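Local coordinates for putative retaining b-glycosidase (Saccharophagus degradans, PDB 5A95), which hydrolyses beta-glucans, probably mixed-linkage beta-1,3-1,4-glucans, as a putative retaining glycosidase of glycoside hydrolase family 5, at residues T101-I106 with V183-N188; A253-Q258 with E276-A281; T328-V331 with S337-M340. The protein carries 1 engineered substitution. All coordinates share one frame; numbering follows the deposited sequence.

Contacts 1 and 3 of this (beta/alpha)8 barrel carry glucan-binding residues, Asn188 in the one and Trp330 and Ser337 in the other, while contact 2 lies farther off, the Pro255 side chain about 11 Å from a bound glucose. Contact 1 lies nearest the middle of the chain, its centre about 18 Å from that of contact 2 and about 14 Å from that of contact 3. Arg103 packs beside Trp330, with Arg103 NH1 4.0 Å from Trp330 CZ3. Asn188 OD1 packs 3.1 Å from CE1 of His254. Contacts 2 and 3, centres about 17 Å apart, meet where Tyr256 packs on Trp330; contact 2 is apolar packing behind the loop that carries His254 and Tyr256.

Contact 1 of 3, residues T101-I106 with V183-N188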
loop_
_atom_site.group_PDB
_atom_site.type_symbol
_atom_site.label_atom_id
_atom_site.label_comp_id
_atom_site.label_asym_id
_atom_site.label_seq_id
_atom_site.Cartn_x
_atom_site.Cartn_y
_atom_site.Cartn_z
ATOM N N THR A 101 13.092 -18.915 27.991
ATOM C CA THR A 101 12.570 -18.100 26.891
ATOM C C THR A 101 11.325 -18.717 26.299
ATOM O O THR A 101 11.256 -19.930 26.108
ATOM C CB THR A 101 13.638 -17.998 25.762
ATOM O OG1 THR A 101 14.828 -17.411 26.274
ATOM C CG2 THR A 101 13.155 -17.129 24.616
ATOM N N ILE A 102 10.351 -17.870 25.980
ATOM C CA ILE A 102 9.226 -18.249 25.155
ATOM C C ILE A 102 9.169 -17.320 23.946
ATOM O O ILE A 102 9.292 -16.095 24.096
ATOM C CB ILE A 102 7.908 -18.165 25.937
ATOM C CG1 ILE A 102 7.912 -19.238 27.024
ATOM C CG2 ILE A 102 6.702 -18.368 25.019
ATOM C CD1 ILE A 102 6.745 -19.191 27.985
ATOM N N ARG A 103 9.000 -17.909 22.762
ATOM C CA ARG A 103 8.786 -17.161 21.515
ATOM C C ARG A 103 7.291 -17.126 21.209
ATOM O O ARG A 103 6.625 -18.174 21.212
ATOM C CB ARG A 103 9.543 -17.794 20.368
ATOM C CG ARG A 103 9.371 -17.126 19.008
ATOM C CD ARG A 103 10.366 -17.719 18.044
ATOM N NE ARG A 103 10.402 -17.197 16.682
ATOM C CZ ARG A 103 9.891 -17.775 15.596
ATOM N NH1 ARG A 103 9.042 -18.791 15.688
ATOM N NH2 ARG A 103 10.223 -17.318 14.387
ATOM N N LEU A 104 6.781 -15.925 20.952
ATOM C CA LEU A 104 5.374 -15.688 20.633
ATOM C C LEU A 104 5.263 -15.420 19.131
ATOM O O LEU A 104 5.720 -14.376 18.684
ATOM C CB LEU A 104 4.844 -14.471 21.405
ATOM C CG LEU A 104 4.895 -14.489 22.933
ATOM C CD1 LEU A 104 4.212 -13.234 23.495
ATOM C CD2 LEU A 104 4.234 -15.738 23.475
ATOM N N PRO A 105 4.668 -16.349 18.361
ATOM C CA PRO A 105 4.572 -16.170 16.912
ATOM C C PRO A 105 3.297 -15.417 16.578
ATOM O O PRO A 105 2.229 -16.025 16.388
ATOM C CB PRO A 105 4.549 -17.607 16.388
ATOM C CG PRO A 105 3.865 -18.379 17.458
ATOM C CD PRO A 105 4.249 -17.717 18.766
ATOM N N ILE A 106 3.408 -14.095 16.478
ATOM C CA ILE A 106 2.270 -13.220 16.277
ATOM C C ILE A 106 1.898 -13.216 14.817
ATOM O O ILE A 106 2.620 -12.683 13.983
ATOM C CB ILE A 106 2.576 -11.818 16.811
ATOM C CG1 ILE A 106 2.851 -11.914 18.317
ATOM C CG2 ILE A 106 1.442 -10.839 16.496
ATOM C CD1 ILE A 106 3.661 -10.793 18.913
ATOM N N VAL A 183 13.899 -9.732 22.480
ATOM C CA VAL A 183 14.248 -9.862 21.066
ATOM C C VAL A 183 13.026 -9.531 20.221
ATOM O O VAL A 183 11.904 -10.007 20.494
ATOM C CB VAL A 183 14.709 -11.306 20.762
ATOM C CG1 VAL A 183 15.033 -11.485 19.293
ATOM C CG2 VAL A 183 15.898 -11.702 21.618
ATOM N N TYR A 184 13.247 -8.688 19.215
ATOM C CA TYR A 184 12.243 -8.319 18.217
ATOM C C TYR A 184 12.636 -8.995 16.910
ATOM O O TYR A 184 13.572 -8.592 16.231
ATOM C CB TYR A 184 12.164 -6.803 18.027
ATOM C CG TYR A 184 11.603 -6.031 19.202
ATOM C CD1 TYR A 184 11.056 -6.658 20.302
ATOM C CD2 TYR A 184 11.563 -4.660 19.192
ATOM C CE1 TYR A 184 10.536 -5.950 21.352
ATOM C CE2 TYR A 184 11.055 -3.935 20.257
ATOM C CZ TYR A 184 10.561 -4.587 21.357
ATOM O OH TYR A 184 10.039 -3.941 22.453
ATOM N N GLU A 185 11.922 -10.087 16.608
ATOM C CA GLU A 185 12.208 -10.906 15.412
ATOM C C GLU A 185 11.357 -10.359 14.272
ATOM O O GLU A 185 10.160 -10.602 14.198
ATOM C CB GLU A 185 11.957 -12.356 15.705
ATOM C CG GLU A 185 12.265 -13.281 14.536
ATOM C CD GLU A 185 12.269 -14.744 14.938
ATOM O OE1 GLU A 185 11.891 -15.020 16.096
ATOM O OE2 GLU A 185 12.613 -15.608 14.092
ATOM N N LEU A 186 12.003 -9.605 13.403
ATOM C CA LEU A 186 11.361 -8.654 12.510
ATOM C C LEU A 186 10.403 -9.273 11.491
ATOM O O LEU A 186 9.379 -8.669 11.178
ATOM C CB LEU A 186 12.418 -7.841 11.761
ATOM C CG LEU A 186 13.417 -7.082 12.658
ATOM C CD1 LEU A 186 14.365 -6.253 11.784
ATOM C CD2 LEU A 186 12.720 -6.218 13.689
ATOM N N PHE A 187 10.767 -10.451 10.974
ATOM C CA PHE A 187 9.971 -11.118 9.938
ATOM C C PHE A 187 10.368 -12.588 9.936
ATOM O O PHE A 187 11.428 -12.953 9.425
ATOM C CB PHE A 187 10.199 -10.488 8.568
ATOM C CG PHE A 187 9.238 -10.993 7.523
ATOM C CD1 PHE A 187 9.471 -12.187 6.870
ATOM C CD2 PHE A 187 8.120 -10.257 7.175
ATOM C CE1 PHE A 187 8.571 -12.650 5.907
ATOM C CE2 PHE A 187 7.234 -10.710 6.238
ATOM C CZ PHE A 187 7.454 -11.905 5.606
ATOM N N ASN A 188 9.497 -13.437 10.491
ATOM C CA ASN A 188 9.777 -14.855 10.733
ATOM C C ASN A 188 10.560 -15.561 9.614
ATOM O O ASN A 188 11.691 -16.020 9.799
ATOM C CB ASN A 188 8.448 -15.526 11.018
ATOM C CG ASN A 188 8.489 -17.038 11.009
ATOM O OD1 ASN A 188 9.264 -17.681 11.694
ATOM N ND2 ASN A 188 7.577 -17.621 10.227
#
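Glu185 and Asn188 both meet the guanidinium of Arg103 at its edge, near its plane, and neither lies over a face. The carboxylate is gripped side-on: Arg103 NE reaches Glu185 OE1 at 2.7 Å, nearly straight at 166°, while Arg103 NH2 gives a bond to Glu185 OE2 at 3.0 Å. The two planes are turned 48° apart, so the fit is not coplanar; OE1 is met on its syn side but OE2 from above the carboxylate plane. The other hydrogen of Arg103 NH2 goes to Asn188 OD1 at 2.9 Å. Arginine suits this buried place because a long chain, extended with CG anti to the backbone N (chi1 178°), carries five N-H groups across the barrel interior. NH1 spends its two on Asn72 and Gln291, so all five N-H groups have acceptors, which should hold the group's rotation. With its carbonyl oxygen held, Asn188 turns ND2 to Ser143 and a glucose O2. In this (beta/alpha)8 barrel, strand 136-144 separates 101-106 from 181-185, and the salt bridge spans the interior past it; outside, Tyr184 and Leu186 pack on helix 202-219 and Ile106 on helix 161-174.

Contact 2 of 3, residues A253-Q258 with E276-A281; sequences AHPYPQ and EKWGFA
An inverse gamma turn centred on Pro255 brings its ring against the indole of Trp278, a residue that itself sits in a wider, pi-type turn of helix 267-279. The gamma turn is closed by a weak bond from Tyr256 N to His254 O, 2.9 Å long, and proline suits its centre because the pyrrolidine ring already restricts phi. Pro255 CB comes within 3.5 Å of Trp278 CZ2, and Pro255 CG lies 3.6 Å above the indole plane, displaced toward the rim. Ala253 approaches the same side of that plane: its CB is 3.6 Å from Trp278 CE3, near the other end of the six-membered ring. A methyl group is small enough to let the two backbones close to 6.5 Å between the CA atoms of Ala253 and Trp278. The indole can lie across both residues because its CG is set between the backbone N and the carbonyl carbon (chi1 61°). The contact is wholly apolar, a buried packing with no hydrogen bond across it. Trp278 also meets the rings of Trp274, Tyr234 and Tyr319. The contact thus packs the loop following barrel strand 250-252 against the C-terminal part of helix 267-279, while Pro255 and Trp278 both rest on Ile316 of helix 312-323, and Ala281 touches strand 287-289.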
loop_
_atom_site.group_PDB
_atom_site.type_symbol
_atom_site.label_atom_id
_atom_site.label_comp_id
_atom_site.label_asym_id
_atom_site.label_seq_id
_atom_site.Cartn_x
_atom_site.Cartn_y
_atom_site.Cartn_z
ATOM N N ALA A 253 18.079 -18.473 12.436
ATOM C CA ALA A 253 18.182 -19.623 11.559
ATOM C C ALA A 253 17.093 -20.599 11.956
ATOM O O ALA A 253 16.783 -20.756 13.130
ATOM C CB ALA A 253 19.540 -20.294 11.684
ATOM N N HIS A 254 16.537 -21.294 10.954
ATOM C CA HIS A 254 15.481 -22.293 11.159
ATOM C C HIS A 254 15.932 -23.643 10.613
ATOM O O HIS A 254 15.499 -24.078 9.521
ATOM C CB HIS A 254 14.181 -21.850 10.498
ATOM C CG HIS A 254 13.519 -20.705 11.207
ATOM N ND1 HIS A 254 12.297 -20.196 10.817
ATOM C CD2 HIS A 254 13.894 -19.983 12.296
ATOM C CE1 HIS A 254 11.957 -19.210 11.616
ATOM N NE2 HIS A 254 12.890 -19.088 12.542
ATOM N N PRO A 255 16.843 -24.296 11.334
ATOM C CA PRO A 255 17.463 -25.483 10.784
ATOM C C PRO A 255 16.640 -26.766 11.027
ATOM O O PRO A 255 17.049 -27.682 11.767
ATOM C CB PRO A 255 18.779 -25.530 11.531
ATOM C CG PRO A 255 18.428 -24.998 12.901
ATOM C CD PRO A 255 17.453 -23.901 12.620
ATOM N N TYR A 256 15.488 -26.861 10.371
ATOM C CA TYR A 256 14.732 -28.093 10.393
ATOM C C TYR A 256 15.543 -29.243 9.753
ATOM O O TYR A 256 16.455 -28.990 8.950
ATOM C CB TYR A 256 13.406 -27.857 9.720
ATOM C CG TYR A 256 12.384 -27.127 10.569
ATOM C CD1 TYR A 256 11.949 -27.649 11.776
ATOM C CD2 TYR A 256 11.784 -25.959 10.122
ATOM C CE1 TYR A 256 10.974 -27.022 12.524
ATOM C CE2 TYR A 256 10.786 -25.344 10.853
ATOM C CZ TYR A 256 10.394 -25.867 12.059
ATOM O OH TYR A 256 9.395 -25.226 12.775
ATOM N N PRO A 257 15.182 -30.498 10.080
ATOM C CA PRO A 257 16.058 -31.603 9.716
ATOM C C PRO A 257 16.337 -31.825 8.241
ATOM O O PRO A 257 17.425 -32.281 7.878
ATOM C CB PRO A 257 15.352 -32.855 10.307
ATOM C CG PRO A 257 13.954 -32.426 10.613
ATOM C CD PRO A 257 14.090 -30.955 10.966
ATOM N N GLN A 258 15.360 -31.492 7.386
ATOM C CA GLN A 258 15.483 -31.753 5.947
ATOM C C GLN A 258 15.916 -30.518 5.160
ATOM O O GLN A 258 16.005 -30.583 3.947
ATOM C CB GLN A 258 14.202 -32.344 5.373
ATOM C CG GLN A 258 13.812 -33.654 6.044
ATOM C CD GLN A 258 12.455 -34.122 5.615
ATOM O OE1 GLN A 258 11.434 -33.526 5.972
ATOM N NE2 GLN A 258 12.424 -35.200 4.852
ATOM N N GLU A 276 27.897 -24.100 6.754
ATOM C CA GLU A 276 27.979 -23.355 5.513
ATOM C C GLU A 276 26.863 -22.335 5.358
ATOM O O GLU A 276 27.101 -21.204 4.947
ATOM C CB GLU A 276 27.954 -24.323 4.307
ATOM C CG GLU A 276 29.266 -25.069 4.129
ATOM C CD GLU A 276 29.260 -26.075 2.994
ATOM O OE1 GLU A 276 28.236 -26.232 2.305
ATOM O OE2 GLU A 276 30.322 -26.700 2.789
ATOM N N LYS A 277 25.636 -22.755 5.643
ATOM C CA LYS A 277 24.495 -21.901 5.382
ATOM C C LYS A 277 24.160 -20.949 6.498
ATOM O O LYS A 277 23.691 -19.849 6.235
ATOM C CB LYS A 277 23.256 -22.744 4.970
ATOM C CG LYS A 277 23.281 -23.232 3.515
ATOM C CD LYS A 277 23.020 -22.082 2.542
ATOM C CE LYS A 277 23.072 -22.554 1.097
ATOM N NZ LYS A 277 22.887 -21.438 0.130
ATOM N N TRP A 278 24.389 -21.346 7.752
ATOM C CA TRP A 278 23.990 -20.471 8.871
ATOM C C TRP A 278 24.917 -20.481 10.072
ATOM O O TRP A 278 25.051 -19.462 10.728
ATOM C CB TRP A 278 22.540 -20.744 9.295
ATOM C CG TRP A 278 22.304 -22.158 9.771
ATOM C CD1 TRP A 278 22.015 -23.271 9.007
ATOM C CD2 TRP A 278 22.386 -22.631 11.123
ATOM N NE1 TRP A 278 21.902 -24.379 9.809
ATOM C CE2 TRP A 278 22.138 -24.024 11.109
ATOM C CE3 TRP A 278 22.642 -22.012 12.349
ATOM C CZ2 TRP A 278 22.111 -24.782 12.277
ATOM C CZ3 TRP A 278 22.605 -22.760 13.500
ATOM C CH2 TRP A 278 22.374 -24.128 13.453
ATOM N N GLY A 279 25.476 -21.631 10.420
ATOM C CA GLY A 279 26.216 -21.724 11.657
ATOM C C GLY A 279 27.460 -20.850 11.722
ATOM O O GLY A 279 27.817 -20.399 12.805
ATOM N N PHE A 280 28.079 -20.571 10.585
ATOM C CA PHE A 280 29.240 -19.715 10.538
ATOM C C PHE A 280 28.910 -18.363 11.163
ATOM O O PHE A 280 29.795 -17.683 11.698
ATOM C CB PHE A 280 29.732 -19.499 9.087
ATOM C CG PHE A 280 28.851 -18.549 8.344
ATOM C CD1 PHE A 280 27.679 -18.999 7.723
ATOM C CD2 PHE A 280 29.101 -17.172 8.401
ATOM C CE1 PHE A 280 26.789 -18.099 7.174
ATOM C CE2 PHE A 280 28.205 -16.284 7.893
ATOM C CZ PHE A 280 27.055 -16.737 7.268
ATOM N N ALA A 281 27.654 -17.940 11.082
ATOM C CA ALA A 281 27.291 -16.606 11.577
ATOM C C ALA A 281 27.609 -16.452 13.052
ATOM O O ALA A 281 27.957 -15.353 13.500
ATOM C CB ALA A 281 25.829 -16.317 11.293
#

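Contact 3 of 3, residues T328-V331 with S337-M340; sequences TVWV and SPTM. With BGC (beta-D-glucopyranose), chain D; BGC (beta-D-glucopyranose), chain B; BGC (beta-D-glucopyranose), chain C.
Two cis peptide bonds, Trp330-Val331 and Ser337-Pro338, shape the backbone here, and Val331 is bridged as in a parallel pair, its N bonded to Pro338 O and its O to Met340 N, each at 2.9 Å. This is the loop beyond the last strand, 326-329, of the (beta/alpha)8 barrel, and a tryptophan preceding a cis peptide at this place is a familiar feature of family 5 glycosidases, where it forms a sugar platform. With CG anti to the backbone N (chi1 -180°), the indole of Trp330 reaches into the glucan cleft. C3 of glucose D lies 3.6 Å above one face, offset toward the rim; CB of Val331 lies against the opposite face, 3.4 Å above the plane. At the edge, Trp330 NE1 donates to Ser337 O across 3.1 Å, a bond bent to 141°; the oxygen is in the ring plane, but NE1 stands above the carbonyl plane of Ser337. That bond would fix the tilt of the ring. Pro338 CD adds an apolar edge contact with Trp330 CD1. Farther from the sugar, Met340 sets SD 3.6 Å from Val329 CG1, and its bend at chi3 (73°) keeps the methyl CE near the same valine, between the strand and helix 350-363, where Met340 and Val329 both touch Gln351. The glucan runs 1,4 from glucose B to D and 1,3 from C to B, the mixed linkage of the substrate class. Serine suits the junction, since its small side chain lets the backbone approach the sugars. Ser337 O accepts a hydrogen bond from O2 of glucose B at 2.7 Å, and Ser337 OG stands 2.8 Å from O2 of glucose C.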
loop_
_atom_site.group_PDB
_atom_site.type_symbol
_atom_site.label_atom_id
_atom_site.label_comp_id
_atom_site.label_asym_id
_atom_site.label_seq_id
_atom_site.Cartn_x
_atom_site.Cartn_y
_atom_site.Cartn_z
ATOM N N THR A 328 14.811 -21.773 20.231
ATOM C CA THR A 328 13.455 -21.985 20.687
ATOM C C THR A 328 12.783 -23.034 19.802
ATOM O O THR A 328 12.530 -22.811 18.617
ATOM C CB THR A 328 12.613 -20.706 20.723
ATOM O OG1 THR A 328 12.639 -20.018 19.480
ATOM C CG2 THR A 328 13.089 -19.764 21.804
ATOM N N VAL A 329 12.471 -24.196 20.384
ATOM C CA VAL A 329 11.930 -25.318 19.653
ATOM C C VAL A 329 10.506 -24.977 19.172
ATOM O O VAL A 329 9.741 -24.295 19.872
ATOM C CB VAL A 329 11.864 -26.561 20.564
ATOM C CG1 VAL A 329 11.325 -27.786 19.840
ATOM C CG2 VAL A 329 13.242 -26.878 21.127
ATOM N N TRP A 330 10.150 -25.491 17.997
ATOM C CA TRP A 330 8.795 -25.375 17.449
ATOM C C TRP A 330 8.132 -26.758 17.542
ATOM O O TRP A 330 8.667 -27.695 16.971
ATOM C CB TRP A 330 8.854 -24.902 15.963
ATOM C CG TRP A 330 7.498 -24.748 15.323
ATOM C CD1 TRP A 330 6.743 -25.739 14.770
ATOM C CD2 TRP A 330 6.702 -23.565 15.277
ATOM N NE1 TRP A 330 5.546 -25.230 14.323
ATOM C CE2 TRP A 330 5.490 -23.897 14.632
ATOM C CE3 TRP A 330 6.904 -22.249 15.703
ATOM C CZ2 TRP A 330 4.473 -22.964 14.418
ATOM C CZ3 TRP A 330 5.910 -21.326 15.498
ATOM C CH2 TRP A 330 4.705 -21.676 14.838
ATOM N N VAL A 331 6.975 -26.909 18.205
ATOM C CA VAL A 331 6.227 -25.873 18.938
ATOM C C VAL A 331 5.555 -26.534 20.150
ATOM O O VAL A 331 5.134 -27.694 20.064
ATOM C CB VAL A 331 5.173 -25.199 18.021
ATOM C CG1 VAL A 331 4.243 -26.220 17.403
ATOM C CG2 VAL A 331 4.389 -24.118 18.753
ATOM N N SER A 337 2.068 -28.394 14.409
ATOM C CA SER A 337 3.115 -29.400 14.292
ATOM C C SER A 337 4.417 -28.829 13.700
ATOM O O SER A 337 4.403 -27.804 13.025
ATOM C CB SER A 337 2.621 -30.544 13.411
ATOM O OG SER A 337 2.364 -30.092 12.103
ATOM N N PRO A 338 5.562 -29.479 13.960
ATOM C CA PRO A 338 5.709 -30.635 14.849
ATOM C C PRO A 338 5.461 -30.268 16.313
ATOM O O PRO A 338 5.985 -29.272 16.800
ATOM C CB PRO A 338 7.160 -31.071 14.624
ATOM C CG PRO A 338 7.862 -29.829 14.161
ATOM C CD PRO A 338 6.834 -29.144 13.302
ATOM N N THR A 339 4.662 -31.079 17.010
ATOM C CA THR A 339 4.306 -30.798 18.386
ATOM C C THR A 339 5.413 -31.197 19.362
ATOM O O THR A 339 6.170 -32.125 19.081
ATOM C CB THR A 339 3.091 -31.613 18.816
ATOM O OG1 THR A 339 3.453 -32.989 18.780
ATOM C CG2 THR A 339 1.908 -31.369 17.930
ATOM N N MET A 340 5.442 -30.537 20.530
ATOM C CA MET A 340 6.234 -30.983 21.674
ATOM C C MET A 340 5.437 -31.759 22.690
ATOM O O MET A 340 6.017 -32.394 23.564
ATOM C CB MET A 340 6.896 -29.809 22.392
ATOM C CG MET A 340 7.894 -29.075 21.515
ATOM S SD MET A 340 8.727 -27.724 22.357
ATOM C CE MET A 340 9.808 -28.669 23.420
HETATM C C2 BGC D . 6.364 -22.106 9.834
HETATM C C3 BGC D . 5.410 -22.586 10.926
HETATM C C4 BGC D . 4.929 -24.003 10.592
HETATM C C5 BGC D . 6.122 -24.915 10.382
HETATM C C6 BGC D . 5.720 -26.337 10.074
HETATM C C1 BGC D . 7.395 -23.146 9.404
HETATM O O1 BGC D . 7.918 -22.900 8.123
HETATM O O2 BGC D . 7.010 -20.849 10.259
HETATM O O3 BGC D . 4.345 -21.592 11.047
HETATM O O4 BGC D . 4.061 -24.610 11.561
HETATM O O5 BGC D . 6.815 -24.417 9.242
HETATM O O6 BGC D . 6.932 -27.000 9.712
HETATM C C2 BGC B . 1.945 -25.710 11.816
HETATM C C3 BGC B . 0.492 -25.577 11.399
HETATM C C4 BGC B . -0.055 -24.212 11.753
HETATM C C5 BGC B . 0.855 -23.107 11.216
HETATM C C6 BGC B . 0.500 -21.734 11.725
HETATM C C1 BGC B . 2.705 -24.571 11.157
HETATM O O2 BGC B . 2.403 -26.984 11.370
HETATM O O3 BGC B . -0.272 -26.571 12.095
HETATM O O4 BGC B . -1.344 -24.064 11.165
HETATM O O5 BGC B . 2.188 -23.341 11.632
HETATM O O6 BGC B . 1.415 -20.778 11.198
HETATM C C2 BGC C . -1.288 -28.747 12.101
HETATM C C3 BGC C . -1.891 -29.852 11.258
HETATM C C4 BGC C . -2.900 -29.275 10.293
HETATM C C5 BGC C . -2.240 -28.202 9.451
HETATM C C6 BGC C . -3.222 -27.544 8.489
HETATM C C1 BGC C . -0.733 -27.639 11.247
HETATM O O2 BGC C . -0.246 -29.300 12.917
HETATM O O3 BGC C . -2.561 -30.772 12.115
HETATM O O4 BGC C . -3.416 -30.338 9.488
HETATM O O5 BGC C . -1.734 -27.180 10.316
HETATM O O6 BGC C . -4.255 -26.877 9.238
#